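PDB 6FCG: glycoside hydrolase, GH17 family from Formosa sp. Hel1_33_131, which probably acts as an endo-laminarinase, hydrolysing the beta-1,3-glucan laminarin of microalgae within its chains. Local coordinates for residues D42-S47 with N344-Y349; M81-L86 with F113-M118; N135-S140 with F179-V184. All coordinates share one frame; numbering follows the deposited sequence.

Interaction 1 of 3, residues D42-S47 with N344-Y349; sequences DILGNS and NMSCFY
S346 turns its OG anti to its own carbonyl carbon and beside the backbone N (chi1 -74°), and that single torsion lays the hydroxyl against the turn at the end of helix 40-43. L44 has the same first torsion, with CG beside its backbone N; with CD1 extended (chi2 175°), the other methyl, CD2, faces residues 344-349. The bond that joins the two segments runs from G45 N to S346 OG, 3.0 Å long and fairly straight, with 164° at the hydrogen. The same oxygen also lies beside L44 CA. An alanine in place of S346 would remove this acceptor and would probably leave the amide of G45 less well held and the turn less firmly tied down. G45 occupies a type II turn from I43 to N46 with positive phi, and its CA is 3.2 Å from N344 O; a CB here would run into that carbonyl, so both backbone shape and neighbour favour glycine. Beyond the polar spot, L44 CD2 reaches the rim of the F348 ring, 4.1 Å from CZ and close to the ring plane. On the helix side, N46 ND2 donates to D42 O at 3.2 Å, bracing the turn from within. N344 comes right after helix 326-342, in a Schellman motif. From there the chain bonds through its backbone to I303 of strand 301-305 and to S53 of strand 50-53, consistent with its taking the place of the eighth TIM-barrel strand, though not regular strand here; the side chains of I43 and F348 reach strand 83-87.

Interaction 2 of 3, residues M81-L86 with F113-M118; sequences MNIRIL and FEMYMM
The Y116 ring has the carboxylate of E114 at its edge, in plane: OH meets OE2 at 2.8 Å, using the anti lone pair of that oxygen. At the other end of the ring R84 O comes in obliquely, 3.3 Å from CD2. The R84 guanidinium has E114 OE1 near its plane, at its edge, but NE to OE1 is a long salt bridge of 4.0 Å, and the two flat groups are turned 47° apart. R84 NH1 is better held: it donates to I83 O, which lies in the guanidinium plane, and also to H79 O of helix 68-80. E114 thus spreads its two oxygens between a tyrosine hydroxyl and an arginine.

Beneath these side chains the backbones pair in parallel, I85 with Y116 and L86 with M117. Three bonds make the ladder: Y116 N to R84 O, L86 N to Y116 O, and M118 N to L86 O, the last 2.7 Å and nearly straight at 175°. On the face of I85 and Y116, I85 CG1 lies 4.0 Å from Y116 CB. On the face of L86 and M117, L86 CD1 meets M117 CE at 3.8 Å. L86 CD2 also touches M115 SD; M115, bent at both outer torsions, brings CE against I83 O. The two strands belong to the beta-alpha-beta unit of strand 83-87, helix 95-109 and strand 116-121. M115 and M117 pack on helix 95-109, L86 packs on helix 68-80, and strands 50-53 and 161-168 continue the sheet beyond them.

Interaction 3 of 3, residues N135-S140 with F179-V184; sequences NHHEES and FVQPAV
CB of H136 lies over the face of the F179 ring, 4.0 Å from its centroid, a CH-pi contact. CG follows, 3.5 Å from F179 CZ, and from here the imidazole runs flat across the phenyl in an offset stack, centroids 3.7 Å apart and planes 8° from parallel. ND1 does two jobs: it rests above the phenyl, toward its rim, and donates to F179 O at 2.8 Å with 164° at the hydrogen. That oxygen is in the imidazole plane, although ND1 stands somewhat above the plane of the carbonyl. CD2 of H136 faces F179 CE2, CE1 lies over F179 CD2, and at the tip NE2 lies 3.6 Å from F179 CE2. Stack and bond together fix the rotation of the imidazole, and the bond places a proton on ND1. F179 meets it with CG in the crowded position between backbone N and carbonyl carbon (chi1 81°), folding the phenyl back beside its own carbonyl.

A water links H136 O to Q181 N, and Q181 CG lies 3.4 Å from H136 O. Further along, the E139 carboxylate passes V184 CB on its way to K187 and W188 of helix 182-197. A type I turn, opened by an Asx turn at N135, thus clasps the N-cap region of that helix: a surface pairing of two beta-alpha loops, as found around the C-terminal ends of TIM-barrel strands.

How the interactions relate
Interactions 1 and 2 are neighbours in the barrel and touch directly: the F348 ring packs on I85 and M118, and I43 on Y116 and I85. Interaction 2 is the more buried, parallel strand pairing with methionine and aliphatic packing and a polar group of R84, E114 and Y116; interaction 1, only partly buried, brings the turn before the first strand against the segment after helix 326-342 with one serine bond. Residues 135-140 and 179-184 stand apart on the surface, about 30 Å between centres from interaction 1, and join loops through a ring stack, a histidine bond and a water. Along the chain, interaction 1 encloses both others, and interaction 2 closes before interaction 3 opens.

Interaction 1 of 3, residues D42-S47 with N344-Y349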
loop_
_atom_site.group_PDB
_atom_site.type_symbol
_atom_site.label_atom_id
_atom_site.label_comp_id
_atom_site.label_asym_id
_atom_site.label_seq_id
_atom_site.Cartn_x
_atom_site.Cartn_y
_atom_site.Cartn_z
ATOM N N ASP A 42 -39.479 -38.937 -3.532
ATOM C CA ASP A 42 -38.604 -40.108 -3.722
ATOM C C ASP A 42 -37.166 -39.711 -4.052
ATOM O O ASP A 42 -36.232 -40.412 -3.713
ATOM C CB ASP A 42 -39.122 -41.008 -4.869
ATOM C CG ASP A 42 -40.575 -41.471 -4.681
ATOM O OD1 ASP A 42 -40.925 -41.931 -3.559
ATOM O OD2 ASP A 42 -41.352 -41.415 -5.684
ATOM N N ILE A 43 -37.017 -38.616 -4.783
ATOM C CA ILE A 43 -35.744 -38.210 -5.377
ATOM C C ILE A 43 -34.846 -37.415 -4.416
ATOM O O ILE A 43 -33.635 -37.646 -4.326
ATOM C CB ILE A 43 -36.023 -37.345 -6.626
ATOM C CG1 ILE A 43 -36.572 -38.236 -7.724
ATOM C CG2 ILE A 43 -34.758 -36.635 -7.118
ATOM C CD1 ILE A 43 -37.132 -37.459 -8.892
ATOM N N LEU A 44 -35.443 -36.437 -3.741
ATOM C CA LEU A 44 -34.668 -35.542 -2.927
ATOM C C LEU A 44 -34.172 -36.282 -1.694
ATOM O O LEU A 44 -34.935 -36.982 -1.022
ATOM C CB LEU A 44 -35.471 -34.304 -2.556
ATOM C CG LEU A 44 -35.899 -33.408 -3.727
ATOM C CD1 LEU A 44 -36.791 -32.278 -3.229
ATOM C CD2 LEU A 44 -34.716 -32.849 -4.477
ATOM N N GLY A 45 -32.875 -36.145 -1.411
ATOM C CA GLY A 45 -32.254 -36.812 -0.256
ATOM C C GLY A 45 -31.862 -38.255 -0.482
ATOM O O GLY A 45 -31.510 -38.953 0.456
ATOM N N ASN A 46 -31.944 -38.691 -1.731
ATOM C CA ASN A 46 -31.713 -40.050 -2.100
ATOM C C ASN A 46 -30.469 -40.040 -2.943
ATOM O O ASN A 46 -30.484 -39.483 -4.033
ATOM C CB ASN A 46 -32.914 -40.563 -2.898
ATOM C CG ASN A 46 -32.776 -42.037 -3.337
ATOM O OD1 ASN A 46 -31.673 -42.602 -3.481
ATOM N ND2 ASN A 46 -33.917 -42.649 -3.581
ATOM N N SER A 47 -29.404 -40.687 -2.467
ATOM C CA SER A 47 -28.103 -40.631 -3.148
ATOM C C SER A 47 -28.016 -41.408 -4.466
ATOM O O SER A 47 -27.044 -41.262 -5.186
ATOM C CB SER A 47 -26.994 -41.066 -2.207
ATOM O OG SER A 47 -27.165 -42.410 -1.853
ATOM N N ASN A 344 -29.054 -37.451 4.270
ATOM C CA ASN A 344 -30.173 -37.564 3.304
ATOM C C ASN A 344 -30.686 -36.204 2.780
ATOM O O ASN A 344 -31.867 -35.892 2.833
ATOM C CB ASN A 344 -31.305 -38.461 3.870
ATOM C CG ASN A 344 -30.843 -39.917 4.178
ATOM O OD1 ASN A 344 -30.496 -40.787 3.306
ATOM N ND2 ASN A 344 -30.873 -40.203 5.459
ATOM N N MET A 345 -29.746 -35.404 2.288
ATOM C CA MET A 345 -30.046 -34.172 1.579
ATOM C C MET A 345 -29.558 -34.301 0.135
ATOM O O MET A 345 -28.516 -34.878 -0.132
ATOM C CB MET A 345 -29.352 -32.972 2.252
ATOM C CG MET A 345 -29.794 -32.686 3.679
ATOM S SD MET A 345 -28.822 -31.437 4.569
ATOM C CE MET A 345 -30.074 -31.078 5.784
ATOM N N SER A 346 -30.347 -33.801 -0.797
ATOM C CA SER A 346 -29.861 -33.418 -2.095
ATOM C C SER A 346 -28.927 -32.202 -1.994
ATOM O O SER A 346 -29.063 -31.334 -1.121
ATOM C CB SER A 346 -31.041 -33.146 -3.044
ATOM O OG SER A 346 -31.669 -34.362 -3.442
ATOM N N CYS A 347 -27.948 -32.170 -2.874
ATOM C CA CYS A 347 -27.123 -31.015 -3.037
ATOM C C CYS A 347 -27.022 -30.683 -4.522
ATOM O O CYS A 347 -26.353 -31.397 -5.268
ATOM C CB CYS A 347 -25.721 -31.245 -2.467
ATOM S SG CYS A 347 -24.698 -29.767 -2.695
ATOM N N PHE A 348 -27.635 -29.567 -4.921
ATOM C CA PHE A 348 -27.564 -29.093 -6.294
ATOM C C PHE A 348 -26.265 -28.320 -6.408
ATOM O O PHE A 348 -26.256 -27.100 -6.407
ATOM C CB PHE A 348 -28.780 -28.236 -6.621
ATOM C CG PHE A 348 -30.078 -29.025 -6.700
ATOM C CD1 PHE A 348 -30.775 -29.381 -5.551
ATOM C CD2 PHE A 348 -30.588 -29.422 -7.929
ATOM C CE1 PHE A 348 -31.940 -30.112 -5.641
ATOM C CE2 PHE A 348 -31.755 -30.134 -8.018
ATOM C CZ PHE A 348 -32.443 -30.481 -6.873
ATOM N N TYR A 349 -25.156 -29.040 -6.539
ATOM C CA TYR A 349 -23.850 -28.459 -6.369
ATOM C C TYR A 349 -23.609 -27.461 -7.515
ATOM O O TYR A 349 -23.995 -27.712 -8.681
ATOM C CB TYR A 349 -22.770 -29.564 -6.309
ATOM C CG TYR A 349 -21.367 -28.984 -6.157
ATOM C CD1 TYR A 349 -20.859 -28.726 -4.927
ATOM C CD2 TYR A 349 -20.586 -28.701 -7.264
ATOM C CE1 TYR A 349 -19.615 -28.183 -4.774
ATOM C CE2 TYR A 349 -19.342 -28.149 -7.127
ATOM C CZ TYR A 349 -18.860 -27.909 -5.866
ATOM O OH TYR A 349 -17.607 -27.375 -5.696
#

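Interaction 2 of 3, residues M81-L86 with F113-M118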
loop_
_atom_site.group_PDB
_atom_site.type_symbol
_atom_site.label_atom_id
_atom_site.label_comp_id
_atom_site.label_asym_id
_atom_site.label_seq_id
_atom_site.Cartn_x
_atom_site.Cartn_y
_atom_site.Cartn_z
ATOM N N MET A 81 -22.094 -39.525 -15.389
ATOM C CA MET A 81 -21.615 -39.260 -14.023
ATOM C C MET A 81 -22.561 -39.610 -12.878
ATOM O O MET A 81 -22.231 -39.328 -11.741
ATOM C CB MET A 81 -21.437 -37.761 -13.865
ATOM C CG MET A 81 -20.070 -37.200 -14.056
ATOM S SD MET A 81 -20.201 -35.423 -13.730
ATOM C CE MET A 81 -20.323 -35.472 -11.927
ATOM N N ASN A 82 -23.727 -40.180 -13.154
ATOM C CA ASN A 82 -24.778 -40.435 -12.132
ATOM C C ASN A 82 -25.564 -39.232 -11.651
ATOM O O ASN A 82 -26.260 -39.322 -10.643
ATOM C CB ASN A 82 -24.267 -41.192 -10.908
ATOM C CG ASN A 82 -23.855 -42.581 -11.241
ATOM O OD1 ASN A 82 -24.674 -43.374 -11.692
ATOM N ND2 ASN A 82 -22.582 -42.897 -11.030
ATOM N N ILE A 83 -25.502 -38.122 -12.373
ATOM C CA ILE A 83 -26.394 -37.001 -12.062
ATOM C C ILE A 83 -27.767 -37.399 -12.587
ATOM O O ILE A 83 -27.893 -37.814 -13.743
ATOM C CB ILE A 83 -25.943 -35.680 -12.739
ATOM C CG1 ILE A 83 -24.478 -35.314 -12.412
ATOM C CG2 ILE A 83 -26.894 -34.552 -12.411
ATOM C CD1 ILE A 83 -24.177 -34.879 -11.014
ATOM N N ARG A 84 -28.790 -37.266 -11.749
ATOM C CA ARG A 84 -30.175 -37.544 -12.152
ATOM C C ARG A 84 -31.152 -36.410 -11.973
ATOM O O ARG A 84 -32.305 -36.513 -12.397
ATOM C CB ARG A 84 -30.700 -38.770 -11.388
ATOM C CG ARG A 84 -29.963 -40.081 -11.666
ATOM C CD ARG A 84 -30.171 -40.544 -13.109
ATOM N NE ARG A 84 -29.423 -41.757 -13.408
ATOM C CZ ARG A 84 -28.206 -41.811 -13.939
ATOM N NH1 ARG A 84 -27.525 -40.708 -14.268
ATOM N NH2 ARG A 84 -27.658 -43.001 -14.146
ATOM N N ILE A 85 -30.750 -35.337 -11.310
ATOM C CA ILE A 85 -31.633 -34.171 -11.218
ATOM C C ILE A 85 -30.832 -32.895 -11.362
ATOM O O ILE A 85 -29.732 -32.769 -10.816
ATOM C CB ILE A 85 -32.523 -34.205 -9.946
ATOM C CG1 ILE A 85 -33.407 -32.981 -9.894
ATOM C CG2 ILE A 85 -31.685 -34.324 -8.675
ATOM C CD1 ILE A 85 -34.597 -33.147 -8.982
ATOM N N LEU A 86 -31.346 -31.977 -12.171
ATOM C CA LEU A 86 -30.697 -30.692 -12.311
ATOM C C LEU A 86 -31.607 -29.533 -11.960
ATOM O O LEU A 86 -32.813 -29.678 -11.843
ATOM C CB LEU A 86 -29.934 -30.542 -13.637
ATOM C CG LEU A 86 -30.611 -30.961 -14.893
ATOM C CD1 LEU A 86 -31.368 -29.808 -15.501
ATOM C CD2 LEU A 86 -29.607 -31.414 -15.917
ATOM N N PHE A 113 -32.801 -43.738 -20.173
ATOM C CA PHE A 113 -32.338 -42.406 -19.830
ATOM C C PHE A 113 -33.319 -41.778 -18.857
ATOM O O PHE A 113 -34.523 -41.836 -19.071
ATOM C CB PHE A 113 -32.160 -41.509 -21.067
ATOM C CG PHE A 113 -31.412 -40.235 -20.774
ATOM C CD1 PHE A 113 -30.024 -40.209 -20.796
ATOM C CD2 PHE A 113 -32.102 -39.075 -20.422
ATOM C CE1 PHE A 113 -29.338 -39.041 -20.502
ATOM C CE2 PHE A 113 -31.426 -37.912 -20.127
ATOM C CZ PHE A 113 -30.043 -37.889 -20.171
ATOM N N GLU A 114 -32.769 -41.137 -17.829
ATOM C CA GLU A 114 -33.526 -40.618 -16.698
ATOM C C GLU A 114 -32.841 -39.305 -16.259
ATOM O O GLU A 114 -31.648 -39.292 -15.962
ATOM C CB GLU A 114 -33.493 -41.670 -15.599
ATOM C CG GLU A 114 -34.502 -41.520 -14.478
ATOM C CD GLU A 114 -34.291 -42.517 -13.322
ATOM O OE1 GLU A 114 -33.174 -43.104 -13.169
ATOM O OE2 GLU A 114 -35.261 -42.731 -12.544
ATOM N N MET A 115 -33.549 -38.180 -16.358
ATOM C CA MET A 115 -33.055 -36.900 -15.851
ATOM C C MET A 115 -34.257 -36.120 -15.386
ATOM O O MET A 115 -35.226 -35.995 -16.132
ATOM C CB MET A 115 -32.295 -36.098 -16.923
ATOM C CG MET A 115 -31.550 -34.879 -16.377
ATOM S SD MET A 115 -30.162 -35.284 -15.297
ATOM C CE MET A 115 -28.996 -35.940 -16.483
ATOM N N TYR A 116 -34.188 -35.585 -14.174
ATOM C CA TYR A 116 -35.258 -34.762 -13.609
ATOM C C TYR A 116 -34.824 -33.330 -13.432
ATOM O O TYR A 116 -33.633 -33.018 -13.489
ATOM C CB TYR A 116 -35.671 -35.332 -12.284
ATOM C CG TYR A 116 -36.105 -36.758 -12.427
ATOM C CD1 TYR A 116 -37.326 -37.076 -13.006
ATOM C CD2 TYR A 116 -35.279 -37.792 -12.027
ATOM C CE1 TYR A 116 -37.719 -38.386 -13.155
ATOM C CE2 TYR A 116 -35.670 -39.111 -12.161
ATOM C CZ TYR A 116 -36.894 -39.406 -12.713
ATOM O OH TYR A 116 -37.253 -40.722 -12.859
ATOM N N MET A 117 -35.796 -32.447 -13.265
ATOM C CA MET A 117 -35.532 -31.011 -13.192
ATOM C C MET A 117 -36.239 -30.288 -12.054
ATOM O O MET A 117 -37.419 -30.497 -11.811
ATOM C CB MET A 117 -35.900 -30.335 -14.497
ATOM C CG MET A 117 -35.449 -28.876 -14.569
ATOM S SD MET A 117 -35.488 -28.066 -16.210
ATOM C CE MET A 117 -34.750 -29.319 -17.238
ATOM N N MET A 118 -35.470 -29.442 -11.359
ATOM C CA MET A 118 -35.953 -28.403 -10.429
ATOM C C MET A 118 -35.986 -27.115 -11.222
ATOM O O MET A 118 -34.937 -26.611 -11.582
ATOM C CB MET A 118 -34.990 -28.290 -9.257
ATOM C CG MET A 118 -35.309 -27.207 -8.232
ATOM S SD MET A 118 -34.005 -27.074 -6.971
ATOM C CE MET A 118 -34.559 -25.596 -6.145
#

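Interaction 3 of 3, residues N135-S140 with F179-V184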
loop_
_atom_site.group_PDB
_atom_site.type_symbol
_atom_site.label_atom_id
_atom_site.label_comp_id
_atom_site.label_asym_id
_atom_site.label_seq_id
_atom_site.Cartn_x
_atom_site.Cartn_y
_atom_site.Cartn_z
ATOM N N ASN A 135 -37.630 -0.564 -5.915
ATOM C CA ASN A 135 -38.463 -0.615 -4.718
ATOM C C ASN A 135 -38.550 -2.060 -4.258
ATOM O O ASN A 135 -39.252 -2.871 -4.860
ATOM C CB ASN A 135 -39.851 -0.048 -4.997
ATOM C CG ASN A 135 -40.710 0.073 -3.746
ATOM O OD1 ASN A 135 -40.363 -0.388 -2.656
ATOM N ND2 ASN A 135 -41.869 0.648 -3.920
ATOM N N HIS A 136 -37.839 -2.359 -3.174
ATOM C CA HIS A 136 -37.782 -3.708 -2.633
ATOM C C HIS A 136 -39.011 -4.091 -1.822
ATOM O O HIS A 136 -39.087 -5.208 -1.306
ATOM C CB HIS A 136 -36.537 -3.872 -1.778
ATOM C CG HIS A 136 -35.259 -3.683 -2.535
ATOM N ND1 HIS A 136 -34.806 -4.597 -3.453
ATOM C CD2 HIS A 136 -34.335 -2.696 -2.493
ATOM C CE1 HIS A 136 -33.670 -4.170 -3.966
ATOM N NE2 HIS A 136 -33.357 -3.025 -3.393
ATOM N N HIS A 137 -39.957 -3.164 -1.670
ATOM C CA HIS A 137 -41.238 -3.470 -1.034
ATOM C C HIS A 137 -42.377 -3.626 -2.022
ATOM O O HIS A 137 -43.493 -3.809 -1.605
ATOM C CB HIS A 137 -41.545 -2.420 0.049
ATOM C CG HIS A 137 -40.508 -2.403 1.126
ATOM N ND1 HIS A 137 -40.533 -3.249 2.223
ATOM C CD2 HIS A 137 -39.358 -1.690 1.218
ATOM C CE1 HIS A 137 -39.454 -3.024 2.961
ATOM N NE2 HIS A 137 -38.723 -2.095 2.370
ATOM N N GLU A 138 -42.090 -3.554 -3.319
ATOM C CA GLU A 138 -43.067 -3.880 -4.366
ATOM C C GLU A 138 -42.408 -4.896 -5.296
ATOM O O GLU A 138 -41.192 -5.073 -5.344
ATOM C CB GLU A 138 -43.635 -2.658 -5.160
ATOM N N GLU A 139 -43.258 -5.569 -6.041
ATOM C CA GLU A 139 -42.881 -6.694 -6.838
ATOM C C GLU A 139 -42.820 -6.224 -8.323
ATOM O O GLU A 139 -43.387 -5.202 -8.693
ATOM C CB GLU A 139 -43.912 -7.780 -6.511
ATOM C CG GLU A 139 -44.895 -8.022 -7.634
ATOM C CD GLU A 139 -45.716 -9.340 -7.492
ATOM O OE1 GLU A 139 -45.207 -10.412 -7.099
ATOM O OE2 GLU A 139 -46.939 -9.300 -7.758
ATOM N N SER A 140 -42.067 -6.931 -9.158
ATOM C CA SER A 140 -42.078 -6.659 -10.590
ATOM C C SER A 140 -43.411 -7.090 -11.197
ATOM O O SER A 140 -43.913 -8.182 -10.899
ATOM C CB SER A 140 -40.927 -7.399 -11.289
ATOM O OG SER A 140 -41.027 -7.297 -12.703
ATOM N N PHE A 179 -33.899 -7.850 -4.854
ATOM C CA PHE A 179 -34.519 -8.613 -3.785
ATOM C C PHE A 179 -35.923 -8.137 -3.455
ATOM O O PHE A 179 -36.269 -6.980 -3.652
ATOM C CB PHE A 179 -33.630 -8.701 -2.540
ATOM C CG PHE A 179 -33.669 -7.491 -1.638
ATOM C CD1 PHE A 179 -34.610 -7.407 -0.611
ATOM C CD2 PHE A 179 -32.685 -6.509 -1.714
ATOM C CE1 PHE A 179 -34.626 -6.312 0.251
ATOM C CE2 PHE A 179 -32.688 -5.427 -0.843
ATOM C CZ PHE A 179 -33.663 -5.321 0.134
ATOM N N VAL A 180 -36.708 -9.056 -2.932
ATOM C CA VAL A 180 -38.081 -8.806 -2.544
ATOM C C VAL A 180 -38.287 -9.221 -1.071
ATOM O O VAL A 180 -37.435 -9.895 -0.444
ATOM C CB VAL A 180 -39.072 -9.554 -3.500
ATOM C CG1 VAL A 180 -38.931 -8.991 -4.883
ATOM C CG2 VAL A 180 -38.878 -11.084 -3.471
ATOM N N GLN A 181 -39.441 -8.830 -0.543
ATOM C CA GLN A 181 -39.841 -9.239 0.788
ATOM C C GLN A 181 -40.413 -10.666 0.741
ATOM O O GLN A 181 -40.884 -11.113 -0.300
ATOM C CB GLN A 181 -40.876 -8.259 1.355
ATOM C CG GLN A 181 -40.379 -6.834 1.425
ATOM C CD GLN A 181 -39.179 -6.731 2.316
ATOM O OE1 GLN A 181 -38.129 -6.543 1.798
ATOM N NE2 GLN A 181 -39.304 -6.952 3.657
ATOM N N PRO A 182 -40.389 -11.383 1.870
ATOM C CA PRO A 182 -40.932 -12.726 1.868
ATOM C C PRO A 182 -42.418 -12.809 1.498
ATOM O O PRO A 182 -42.836 -13.833 1.004
ATOM C CB PRO A 182 -40.664 -13.226 3.287
ATOM C CG PRO A 182 -40.355 -12.018 4.100
ATOM C CD PRO A 182 -39.744 -11.050 3.149
ATOM N N ALA A 183 -43.188 -11.742 1.718
ATOM C CA ALA A 183 -44.590 -11.706 1.297
ATOM C C ALA A 183 -44.761 -12.015 -0.184
ATOM O O ALA A 183 -45.749 -12.677 -0.574
ATOM C CB ALA A 183 -45.235 -10.359 1.619
ATOM N N VAL A 184 -43.843 -11.530 -1.004
ATOM C CA VAL A 184 -43.940 -11.783 -2.454
ATOM C C VAL A 184 -43.591 -13.269 -2.807
ATOM O O VAL A 184 -44.297 -13.883 -3.586
ATOM C CB VAL A 184 -43.406 -10.638 -3.401
ATOM C CG1 VAL A 184 -43.073 -9.337 -2.669
ATOM C CG2 VAL A 184 -42.220 -11.154 -4.154
HETATM O O HOH W 1 -41.068 -7.013 -2.266
#